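PDB 6R2J: Endoglucanase(Endo-1,4-beta-glucanase)protein, which probably hydrolyses beta-1,4-glucosidic bonds of cellulose as a family 5 glycoside hydrolase, and holds cellobiose in its ligand pocket. Local coordinates for residues 45-49 with 50-54; 118-121 with 122-126; 158-161 with 162-166; 306-309 with 310-313. All coordinates share one frame; numbering follows the deposited sequence. Where two conformers were deposited one is given.

Contact 1 (45-49 with 50-54); sequences KYYAD and QGIRL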
loop_
_atom_site.group_PDB
_atom_site.type_symbol
_atom_site.label_atom_id
_atom_site.label_comp_id
_atom_site.label_asym_id
_atom_site.label_seq_id
_atom_site.Cartn_x
_atom_site.Cartn_y
_atom_site.Cartn_z
ATOM N N LYS A 45 10.709 9.453 -12.138
ATOM C CA LYS A 45 11.349 9.207 -13.427
ATOM C C LYS A 45 12.091 7.875 -13.430
ATOM O O LYS A 45 11.986 7.095 -14.387
ATOM C CB LYS A 45 12.317 10.352 -13.736
ATOM C CG LYS A 45 13.056 10.309 -15.097
ATOM C CD LYS A 45 12.185 9.862 -16.238
ATOM C CE LYS A 45 12.865 10.080 -17.580
ATOM N NZ LYS A 45 14.249 10.577 -17.491
ATOM N N TYR A 46 12.870 7.600 -12.383
ATOM C CA TYR A 46 13.562 6.321 -12.318
ATOM C C TYR A 46 12.578 5.158 -12.439
ATOM O O TYR A 46 12.769 4.256 -13.256
ATOM C CB TYR A 46 14.377 6.193 -11.031
ATOM C CG TYR A 46 14.998 4.814 -10.923
ATOM C CD1 TYR A 46 16.071 4.460 -11.707
ATOM C CD2 TYR A 46 14.474 3.856 -10.062
ATOM C CE1 TYR A 46 16.609 3.176 -11.629
ATOM C CE2 TYR A 46 14.993 2.602 -9.964
ATOM C CZ TYR A 46 16.057 2.251 -10.748
ATOM O OH TYR A 46 16.577 0.977 -10.659
ATOM N N TYR A 47 11.529 5.139 -11.620
ATOM C CA TYR A 47 10.661 3.959 -11.621
ATOM C C TYR A 47 9.858 3.875 -12.903
ATOM O O TYR A 47 9.684 2.794 -13.459
ATOM C CB TYR A 47 9.804 3.913 -10.356
ATOM C CG TYR A 47 10.675 3.651 -9.150
ATOM C CD1 TYR A 47 11.144 2.356 -8.852
ATOM C CD2 TYR A 47 11.087 4.695 -8.351
ATOM C CE1 TYR A 47 11.982 2.118 -7.761
ATOM C CE2 TYR A 47 11.907 4.489 -7.262
ATOM C CZ TYR A 47 12.351 3.206 -6.947
ATOM O OH TYR A 47 13.158 3.038 -5.838
ATOM N N ALA A 48 9.412 5.012 -13.428
ATOM C CA ALA A 48 8.826 5.009 -14.769
ATOM C C ALA A 48 9.797 4.426 -15.789
ATOM O O ALA A 48 9.407 3.640 -16.666
ATOM C CB ALA A 48 8.468 6.435 -15.187
ATOM N N ASP A 49 11.072 4.810 -15.705
ATOM C CA ASP A 49 12.040 4.296 -16.674
ATOM C C ASP A 49 12.152 2.776 -16.596
ATOM O O ASP A 49 12.477 2.117 -17.589
ATOM C CB ASP A 49 13.409 4.948 -16.448
ATOM C CG ASP A 49 13.501 6.349 -17.031
ATOM O OD1 ASP A 49 12.536 6.823 -17.678
ATOM O OD2 ASP A 49 14.552 6.987 -16.831
ATOM N N GLN A 50 11.899 2.208 -15.427
ATOM C CA GLN A 50 11.920 0.771 -15.221
ATOM C C GLN A 50 10.604 0.100 -15.593
ATOM O O GLN A 50 10.467 -1.109 -15.380
ATOM C CB GLN A 50 12.255 0.487 -13.754
ATOM C CG GLN A 50 13.531 1.161 -13.257
ATOM C CD GLN A 50 14.832 0.614 -13.917
ATOM O OE1 GLN A 50 14.985 -0.601 -14.140
ATOM N NE2 GLN A 50 15.777 1.519 -14.203
ATOM N N GLY A 51 9.648 0.836 -16.167
ATOM C CA GLY A 51 8.374 0.266 -16.556
ATOM C C GLY A 51 7.332 0.194 -15.470
ATOM O O GLY A 51 6.351 -0.553 -15.614
ATOM N N ILE A 52 7.526 0.920 -14.370
ATOM C CA ILE A 52 6.645 0.856 -13.204
ATOM C C ILE A 52 5.740 2.071 -13.271
ATOM O O ILE A 52 6.222 3.211 -13.315
ATOM C CB ILE A 52 7.437 0.853 -11.889
ATOM C CG1 ILE A 52 8.256 -0.421 -11.690
ATOM C CG2 ILE A 52 6.513 0.962 -10.734
ATOM C CD1 ILE A 52 9.220 -0.360 -10.525
ATOM N N ARG A 53 4.430 1.814 -13.252
ATOM C CA ARG A 53 3.416 2.851 -13.308
ATOM C C ARG A 53 2.538 2.903 -12.064
ATOM O O ARG A 53 1.629 3.743 -11.995
ATOM C CB ARG A 53 2.530 2.614 -14.526
ATOM C CG ARG A 53 3.184 2.935 -15.824
ATOM C CD ARG A 53 2.123 3.054 -16.918
ATOM N NE ARG A 53 2.764 3.257 -18.204
ATOM C CZ ARG A 53 2.787 4.415 -18.837
ATOM N NH1 ARG A 53 2.164 5.476 -18.315
ATOM N NH2 ARG A 53 3.423 4.502 -19.998
ATOM N N LEU A 54 2.786 2.038 -11.085
ATOM C CA LEU A 54 2.001 1.951 -9.865
ATOM C C LEU A 54 2.866 2.328 -8.668
ATOM O O LEU A 54 3.986 1.822 -8.512
ATOM C CB LEU A 54 1.445 0.529 -9.716
ATOM C CG LEU A 54 0.557 0.172 -8.526
ATOM C CD1 LEU A 54 -0.770 0.907 -8.701
ATOM C CD2 LEU A 54 0.368 -1.323 -8.353
#
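Gln50 folds back over the ring of Tyr46, one helical turn earlier, and this pair together with Tyr47 and Ile52 makes up most of the side-chain contact at the end of helix 41-49. Gln50 CG sits over one face of the Tyr46 ring, displaced toward its rim, in a CH-pi contact 3.9 Å from the ring centroid. The chain then bends at chi2 (-67°), which lays the amide over the rim of the ring, near CE1 and CZ, with the two planes 30° apart; Gln50 NE2 comes within 3.2 Å of Tyr46 CE1. The phenol has its own anchor beyond this pair, a hydrogen bond from Tyr46 OH to Asp303. With an alanine here, Gln50 would probably lose the surface that its CG and amide lie on and become freer to turn, and Asp303 would be left without its phenol partner. The backbone beneath is a Schellman motif. Gly51 is the C-prime residue: Gly51 N bonds to Ala48 O at 2.9 Å, while Ile52 N reaches back to Tyr47 O at 3.0 Å. Gly51 takes up positive phi (85°), a conformation that glycine reaches without strain. The same reversal brings Ile52 beside Tyr47, the two side chains pointing the same way, with Ile52 CD1 at the edge of the Tyr47 ring, 3.7 Å from Tyr47 CD1. Both side chains are buried against Val16 of strand 14-18 and Met307 of helix 305-311, and Tyr47 OH is hydrogen-bonded to Glu297.

Contact 2 (118-121 with 122-126); sequences AYAS and VWRKL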
loop_
_atom_site.group_PDB
_atom_site.type_symbol
_atom_site.label_atom_id
_atom_site.label_comp_id
_atom_site.label_asym_id
_atom_site.label_seq_id
_atom_site.Cartn_x
_atom_site.Cartn_y
_atom_site.Cartn_z
ATOM N N ALA A 118 -14.378 11.315 13.470
ATOM C CA ALA A 118 -13.156 12.072 13.222
ATOM C C ALA A 118 -12.379 11.500 12.040
ATOM O O ALA A 118 -11.781 12.241 11.253
ATOM C CB ALA A 118 -12.318 12.069 14.495
ATOM N N TYR A 119 -12.359 10.179 11.934
ATOM C CA TYR A 119 -11.751 9.479 10.809
ATOM C C TYR A 119 -12.527 9.720 9.519
ATOM O O TYR A 119 -11.943 10.067 8.493
ATOM C CB TYR A 119 -11.721 8.012 11.210
ATOM C CG TYR A 119 -11.040 7.074 10.311
ATOM C CD1 TYR A 119 -9.761 7.324 9.846
ATOM C CD2 TYR A 119 -11.657 5.902 9.944
ATOM C CE1 TYR A 119 -9.126 6.440 9.003
ATOM C CE2 TYR A 119 -11.029 5.005 9.095
ATOM C CZ TYR A 119 -9.756 5.274 8.622
ATOM O OH TYR A 119 -9.136 4.358 7.772
ATOM N N ALA A 120 -13.852 9.526 9.543
ATOM C CA ALA A 120 -14.669 9.843 8.377
ATOM C C ALA A 120 -14.415 11.262 7.854
ATOM O O ALA A 120 -14.274 11.465 6.642
ATOM C CB ALA A 120 -16.138 9.643 8.729
ATOM N N SER A 121 -14.367 12.259 8.751
ATOM C CA SER A 121 -14.220 13.649 8.310
ATOM C C SER A 121 -12.880 13.869 7.622
ATOM O O SER A 121 -12.813 14.499 6.561
ATOM C CB SER A 121 -14.362 14.615 9.490
ATOM O OG SER A 121 -13.885 15.897 9.133
ATOM N N VAL A 122 -11.796 13.352 8.218
ATOM C CA VAL A 122 -10.476 13.558 7.642
ATOM C C VAL A 122 -10.427 12.957 6.248
ATOM O O VAL A 122 -9.840 13.539 5.337
ATOM C CB VAL A 122 -9.323 13.125 8.583
ATOM C CG1 VAL A 122 -9.168 11.644 8.655
ATOM C CG2 VAL A 122 -8.051 13.839 8.127
ATOM N N TRP A 123 -11.094 11.807 6.040
ATOM C CA TRP A 123 -11.083 11.201 4.710
ATOM C C TRP A 123 -11.998 11.968 3.762
ATOM O O TRP A 123 -11.657 12.202 2.595
ATOM C CB TRP A 123 -11.419 9.706 4.792
ATOM C CG TRP A 123 -10.142 8.897 4.811
ATOM C CD1 TRP A 123 -9.693 8.036 5.797
ATOM C CD2 TRP A 123 -9.130 8.907 3.805
ATOM N NE1 TRP A 123 -8.454 7.528 5.454
ATOM C CE2 TRP A 123 -8.087 8.043 4.240
ATOM C CE3 TRP A 123 -8.986 9.575 2.586
ATOM C CZ2 TRP A 123 -6.935 7.821 3.482
ATOM C CZ3 TRP A 123 -7.823 9.339 1.830
ATOM C CH2 TRP A 123 -6.829 8.458 2.280
ATOM N N ARG A 124 -13.150 12.398 4.265
ATOM C CA ARG A 124 -13.979 13.286 3.473
ATOM C C ARG A 124 -13.194 14.526 3.073
ATOM O O ARG A 124 -13.202 14.927 1.906
ATOM C CB ARG A 124 -15.242 13.647 4.253
ATOM C CG ARG A 124 -16.314 14.231 3.332
ATOM C CD ARG A 124 -17.532 14.735 4.089
ATOM N NE ARG A 124 -18.186 13.709 4.900
ATOM C CZ ARG A 124 -18.047 13.597 6.215
ATOM N NH1 ARG A 124 -17.275 14.441 6.873
ATOM N NH2 ARG A 124 -18.678 12.644 6.870
ATOM N N LYS A 125 -12.505 15.143 4.029
ATOM C CA LYS A 125 -11.735 16.343 3.724
ATOM C C LYS A 125 -10.597 16.039 2.768
ATOM O O LYS A 125 -10.355 16.816 1.843
ATOM C CB LYS A 125 -11.197 16.989 5.000
ATOM C CG LYS A 125 -12.144 17.954 5.680
ATOM C CD LYS A 125 -11.397 18.668 6.773
ATOM C CE LYS A 125 -12.249 19.697 7.480
ATOM N NZ LYS A 125 -12.940 19.075 8.637
ATOM N N LEU A 126 -9.866 14.934 2.982
ATOM C CA LEU A 126 -8.801 14.568 2.044
ATOM C C LEU A 126 -9.347 14.290 0.641
ATOM O O LEU A 126 -8.748 14.702 -0.366
ATOM C CB LEU A 126 -8.031 13.351 2.558
ATOM C CG LEU A 126 -7.153 13.544 3.796
ATOM C CD1 LEU A 126 -6.632 12.223 4.292
ATOM C CD2 LEU A 126 -6.032 14.499 3.451
HETATM O O HOH W 1 -15.685 16.549 7.073
#
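Four successive backbone bonds from residue i+4 to residue i cross from 118-121 to 122-126 within helix 116-130, the last of them, Lys125 N to Ser121 O, only 2.6 Å long. The helix belongs to the TIM-barrel fold of the family, and its inner side carries Tyr119 and Trp123, one turn apart. These two lie side by side in an offset edge-to-face pair: the edge of the indole is directed toward the face of the phenol, with the ring planes at 80°. Contact is closest between Tyr119 CE1 and Trp123 CD1, at 3.6 Å. Tyr119 CG is anti to the backbone N (chi1 -174°), which swings the ring along the helix toward the indole. Tyr119 OH and Trp123 NE1 both bond to the carbonyl oxygen of Ile141, so the two rings share one acceptor. A leucine in place of Tyr119 would probably leave the indole edge without its aromatic face and Ile141 O with one donor fewer. On the more exposed side, Arg124 bends at chi3 so that its guanidinium lies back along the preceding turn, with Ala120 O over one face; Arg124 NE forms a salt bridge with Glu165. Arg124 NH1 packs against Ser121 CA at 3.5 Å. One water joins the two residues, 2.8 Å from Ser121 OG and weakly bonded, in the guanidinium plane, to Arg124 NH1 at 2.6 Å.

Contact 3 (158-161 with 162-166); sequences AAVD and AIREV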
loop_
_atom_site.group_PDB
_atom_site.type_symbol
_atom_site.label_atom_id
_atom_site.label_comp_id
_atom_site.label_asym_id
_atom_site.label_seq_id
_atom_site.Cartn_x
_atom_site.Cartn_y
_atom_site.Cartn_z
ATOM N N ALA A 158 -17.048 3.720 8.080
ATOM C CA ALA A 158 -17.265 5.148 8.290
ATOM C C ALA A 158 -16.480 5.966 7.275
ATOM O O ALA A 158 -17.020 6.903 6.679
ATOM C CB ALA A 158 -16.924 5.528 9.732
ATOM N N ALA A 159 -15.219 5.595 7.022
ATOM C CA ALA A 159 -14.404 6.333 6.059
ATOM C C ALA A 159 -14.917 6.139 4.639
ATOM O O ALA A 159 -14.937 7.087 3.848
ATOM C CB ALA A 159 -12.941 5.904 6.166
ATOM N N VAL A 160 -15.325 4.912 4.288
ATOM C CA VAL A 160 -15.822 4.656 2.938
ATOM C C VAL A 160 -17.095 5.463 2.671
ATOM O O VAL A 160 -17.217 6.159 1.651
ATOM C CB VAL A 160 -16.056 3.148 2.703
ATOM C CG1 VAL A 160 -16.862 2.974 1.413
ATOM C CG2 VAL A 160 -14.748 2.379 2.680
ATOM N N ASP A 161 -18.059 5.392 3.592
ATOM C CA ASP A 161 -19.284 6.170 3.422
ATOM C C ASP A 161 -18.946 7.629 3.173
ATOM O O ASP A 161 -19.447 8.246 2.228
ATOM C CB ASP A 161 -20.183 6.015 4.653
ATOM C CG ASP A 161 -20.727 4.604 4.804
ATOM O OD1 ASP A 161 -20.691 3.837 3.823
ATOM O OD2 ASP A 161 -21.196 4.255 5.904
ATOM N N ALA A 162 -18.054 8.180 3.995
ATOM C CA ALA A 162 -17.695 9.593 3.903
ATOM C C ALA A 162 -17.019 9.913 2.577
ATOM O O ALA A 162 -17.341 10.921 1.929
ATOM C CB ALA A 162 -16.784 9.978 5.070
ATOM N N ILE A 163 -16.076 9.066 2.157
ATOM C CA ILE A 163 -15.393 9.295 0.889
ATOM C C ILE A 163 -16.398 9.325 -0.265
ATOM O O ILE A 163 -16.293 10.144 -1.186
ATOM C CB ILE A 163 -14.323 8.205 0.660
ATOM C CG1 ILE A 163 -13.071 8.413 1.525
ATOM C CG2 ILE A 163 -13.936 8.141 -0.845
ATOM C CD1 ILE A 163 -12.100 7.183 1.505
ATOM N N ARG A 164 -17.364 8.405 -0.252
ATOM C CA ARG A 164 -18.302 8.268 -1.357
ATOM C C ARG A 164 -19.344 9.364 -1.351
ATOM O O ARG A 164 -20.111 9.462 -2.320
ATOM C CB ARG A 164 -18.960 6.879 -1.319
ATOM C CG ARG A 164 -17.961 5.716 -1.501
ATOM C CD ARG A 164 -17.550 5.675 -2.964
ATOM N NE ARG A 164 -16.786 4.488 -3.323
ATOM C CZ ARG A 164 -15.589 4.528 -3.881
ATOM N NH1 ARG A 164 -15.008 5.685 -4.158
ATOM N NH2 ARG A 164 -14.971 3.409 -4.171
ATOM N N GLU A 165 -19.380 10.174 -0.282
ATOM C CA GLU A 165 -20.214 11.372 -0.258
ATOM C C GLU A 165 -19.639 12.459 -1.158
ATOM O O GLU A 165 -20.370 13.341 -1.624
ATOM C CB GLU A 165 -20.289 11.936 1.163
ATOM C CG GLU A 165 -21.016 11.105 2.212
ATOM C CD GLU A 165 -20.841 11.721 3.633
ATOM O OE1 GLU A 165 -20.776 12.965 3.725
ATOM O OE2 GLU A 165 -20.737 10.990 4.650
ATOM N N VAL A 166 -18.330 12.431 -1.377
ATOM C CA VAL A 166 -17.668 13.434 -2.193
ATOM C C VAL A 166 -17.033 12.866 -3.455
ATOM O O VAL A 166 -16.832 13.628 -4.416
ATOM C CB VAL A 166 -16.630 14.254 -1.390
ATOM C CG1 VAL A 166 -17.279 14.949 -0.195
ATOM C CG2 VAL A 166 -15.476 13.384 -0.973
#
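Backbone hydrogen bonds carry most of the contact between 158-161 and 162-166, consecutive turns of one helix. Ala162 N, Ile163 N and Arg164 N bond to the carbonyl oxygens four residues earlier, and the Ile163 N to Ala159 O bond is the shortest at 2.8 Å. The next one, Glu165 N to Asp161 O, is weak, 3.2 Å long and bent to 124° at the hydrogen; Glu165 N also bonds to Ala162 O, three residues back. Side-chain packing comes second. Val160 and Arg164 run side by side, with Val160 CG1 4.1 Å from Arg164 CG, so the arginine uses its aliphatic stem here. Ile163 CG1 lies against the Ala159 carbonyl oxygen, 3.3 Å from Ala159 O, beside the backbone that its own N-H grips. Charged groups are held by partners outside this pairing. Arg164 turns at chi2 (-74°), which carries its guanidinium away from the preceding turn to a salt bridge with Asp196, while NH1 bonds to the carbonyl oxygens of Asp167 and Thr170. Asp161 OD1 accepts a bond from Gln157. Glu165, extended beyond CG, passes Asp161 O with its CG at 3.3 Å and carries its carboxylate on to Arg124 of helix 116-130. Val160, Ile163 and Arg164 lean on Ile172 of strand 171-175, and Ala159 and Ala162 on helix 116-130: helix 152-166 is the crossover of a beta-alpha-beta unit, the repeating element of a TIM barrel.

Contact 4 (306-309 with 310-313); sequences QMEL and MRKH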
loop_
_atom_site.group_PDB
_atom_site.type_symbol
_atom_site.label_atom_id
_atom_site.label_comp_id
_atom_site.label_asym_id
_atom_site.label_seq_id
_atom_site.Cartn_x
_atom_site.Cartn_y
_atom_site.Cartn_z
ATOM N N GLN A 306 16.632 -6.404 -6.389
ATOM C CA GLN A 306 15.191 -6.591 -6.364
ATOM C C GLN A 306 14.525 -5.948 -7.565
ATOM O O GLN A 306 13.489 -6.445 -8.036
ATOM C CB GLN A 306 14.599 -6.021 -5.073
ATOM C CG GLN A 306 15.202 -6.594 -3.784
ATOM C CD GLN A 306 16.347 -5.750 -3.247
ATOM O OE1 GLN A 306 17.038 -5.083 -4.004
ATOM N NE2 GLN A 306 16.554 -5.782 -1.927
ATOM N N MET A 307 15.069 -4.834 -8.066
ATOM C CA MET A 307 14.558 -4.287 -9.320
ATOM C C MET A 307 14.813 -5.258 -10.468
ATOM O O MET A 307 13.914 -5.552 -11.262
ATOM C CB MET A 307 15.191 -2.912 -9.570
ATOM C CG MET A 307 14.685 -2.137 -10.780
ATOM S SD MET A 307 12.922 -1.962 -10.911
ATOM C CE MET A 307 12.623 -0.625 -9.750
ATOM N N GLU A 308 16.023 -5.800 -10.557
ATOM C CA GLU A 308 16.322 -6.769 -11.599
ATOM C C GLU A 308 15.426 -7.999 -11.502
ATOM O O GLU A 308 15.028 -8.556 -12.530
ATOM C CB GLU A 308 17.809 -7.122 -11.529
ATOM C CG GLU A 308 18.727 -5.907 -11.737
ATOM C CD GLU A 308 20.189 -6.291 -11.838
ATOM O OE1 GLU A 308 20.571 -7.310 -11.218
ATOM O OE2 GLU A 308 20.951 -5.570 -12.529
ATOM N N LEU A 309 15.068 -8.419 -10.288
ATOM C CA LEU A 309 14.178 -9.572 -10.167
ATOM C C LEU A 309 12.751 -9.224 -10.577
ATOM O O LEU A 309 12.031 -10.086 -11.093
ATOM C CB LEU A 309 14.230 -10.135 -8.746
ATOM C CG LEU A 309 13.414 -11.409 -8.594
ATOM C CD1 LEU A 309 14.177 -12.641 -8.179
ATOM C CD2 LEU A 309 12.308 -11.118 -7.575
ATOM N N MET A 310 12.330 -7.978 -10.339
ATOM C CA MET A 310 10.972 -7.573 -10.674
ATOM C C MET A 310 10.752 -7.588 -12.179
ATOM O O MET A 310 9.656 -7.901 -12.646
ATOM C CB MET A 310 10.706 -6.162 -10.141
ATOM C CG MET A 310 10.343 -6.042 -8.664
ATOM S SD MET A 310 9.700 -4.327 -8.338
ATOM C CE MET A 310 8.409 -4.249 -9.555
ATOM N N ARG A 311 11.773 -7.236 -12.955
ATOM C CA ARG A 311 11.549 -6.928 -14.365
ATOM C C ARG A 311 10.943 -8.093 -15.146
ATOM O O ARG A 311 10.136 -7.860 -16.062
ATOM C CB ARG A 311 12.836 -6.413 -15.007
ATOM C CG ARG A 311 13.171 -5.002 -14.573
ATOM C CD ARG A 311 14.086 -4.326 -15.555
ATOM N NE ARG A 311 15.403 -4.964 -15.599
ATOM C CZ ARG A 311 16.518 -4.426 -15.121
ATOM N NH1 ARG A 311 16.456 -3.232 -14.537
ATOM N NH2 ARG A 311 17.690 -5.063 -15.262
ATOM N N LYS A 312 11.317 -9.344 -14.829
ATOM C CA LYS A 312 10.763 -10.453 -15.599
ATOM C C LYS A 312 9.256 -10.556 -15.446
ATOM O O LYS A 312 8.605 -11.188 -16.294
ATOM C CB LYS A 312 11.441 -11.782 -15.252
ATOM C CG LYS A 312 10.875 -12.525 -14.065
ATOM C CD LYS A 312 11.586 -13.882 -13.816
ATOM C CE LYS A 312 13.120 -13.734 -13.580
ATOM N NZ LYS A 312 13.575 -12.801 -12.459
ATOM N N HIS A 313 8.684 -9.926 -14.403
ATOM C CA HIS A 313 7.283 -10.111 -14.032
ATOM C C HIS A 313 6.344 -8.966 -14.408
ATOM O O HIS A 313 5.135 -9.117 -14.230
ATOM C CB HIS A 313 7.140 -10.386 -12.525
ATOM C CG HIS A 313 7.992 -11.512 -12.035
ATOM N ND1 HIS A 313 7.731 -12.833 -12.332
ATOM C CD2 HIS A 313 9.117 -11.510 -11.281
ATOM C CE1 HIS A 313 8.671 -13.592 -11.794
ATOM N NE2 HIS A 313 9.518 -12.814 -11.146
HETATM O O HOH W 2 13.714 -10.248 -13.905
HETATM O O HOH W 3 19.989 -3.502 -14.564
#
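This is a local contact along helix 305-311 and the residues that follow it; the helix comes after the last barrel strand, 280-285, and here a water and side chains supplement the backbone bonds. Met310 N bonds to Gln306 O at 3.0 Å, but the bond from Arg311 N to Met307 O is weak. Beyond it, Lys312 N turns instead to a water, 2.7 Å away, that also donates to Glu308 O and so bridges an i to i+4 pair too far apart to bond directly. Lys312 NZ binds the same water and reaches Leu309 O weakly at 3.4 Å; the curl at chi3 and chi4 brings the ammonium back there. Its stronger partner is Asp267 of helix 260-276, which also accepts a bond from His313 NE2. The imidazole approaches the same Leu309 carbonyl, with His313 CD2 3.2 Å from Leu309 O. On the exposed side Glu308 and Arg311 lie alongside each other, carboxylate and guanidinium planes 65° apart. Glu308 CA lies over the guanidinium face, yet Glu308 OE2 and Arg311 NH2 stay 4.3 Å apart, beyond a salt bridge, and a water in the guanidinium plane links them. Arg311 NH1 instead pairs with Asp303. Asp267 probably favours a proton on the His313 NE2 that faces it and balances the lysine charge, and so ties Lys312 and His313 to helix 260-276.

Overall arrangement
Following the chain from the N terminus, contact 1 closes the turn from helix 41-49 into strand 54-59. Contact 2 lies within helix 116-130 and contact 3 within helix 152-166; contact 4 comes last, along helix 305-311 and just beyond. All four are in series, none nesting or crossing, yet they gather into two pairs. Contacts 2 and 3, centres 8 Å apart, join neighbouring helices through alanine packing and the Arg124-Glu165 salt bridge. Contacts 1 and 4, centres 12 Å apart, meet where Met307 packs on Tyr46, Tyr47 and Ile52 and Gln50 bonds weakly to Arg311, bringing the chain's late helix against an early one. Contact 4 lies across the chain's centre from contacts 2 and 3.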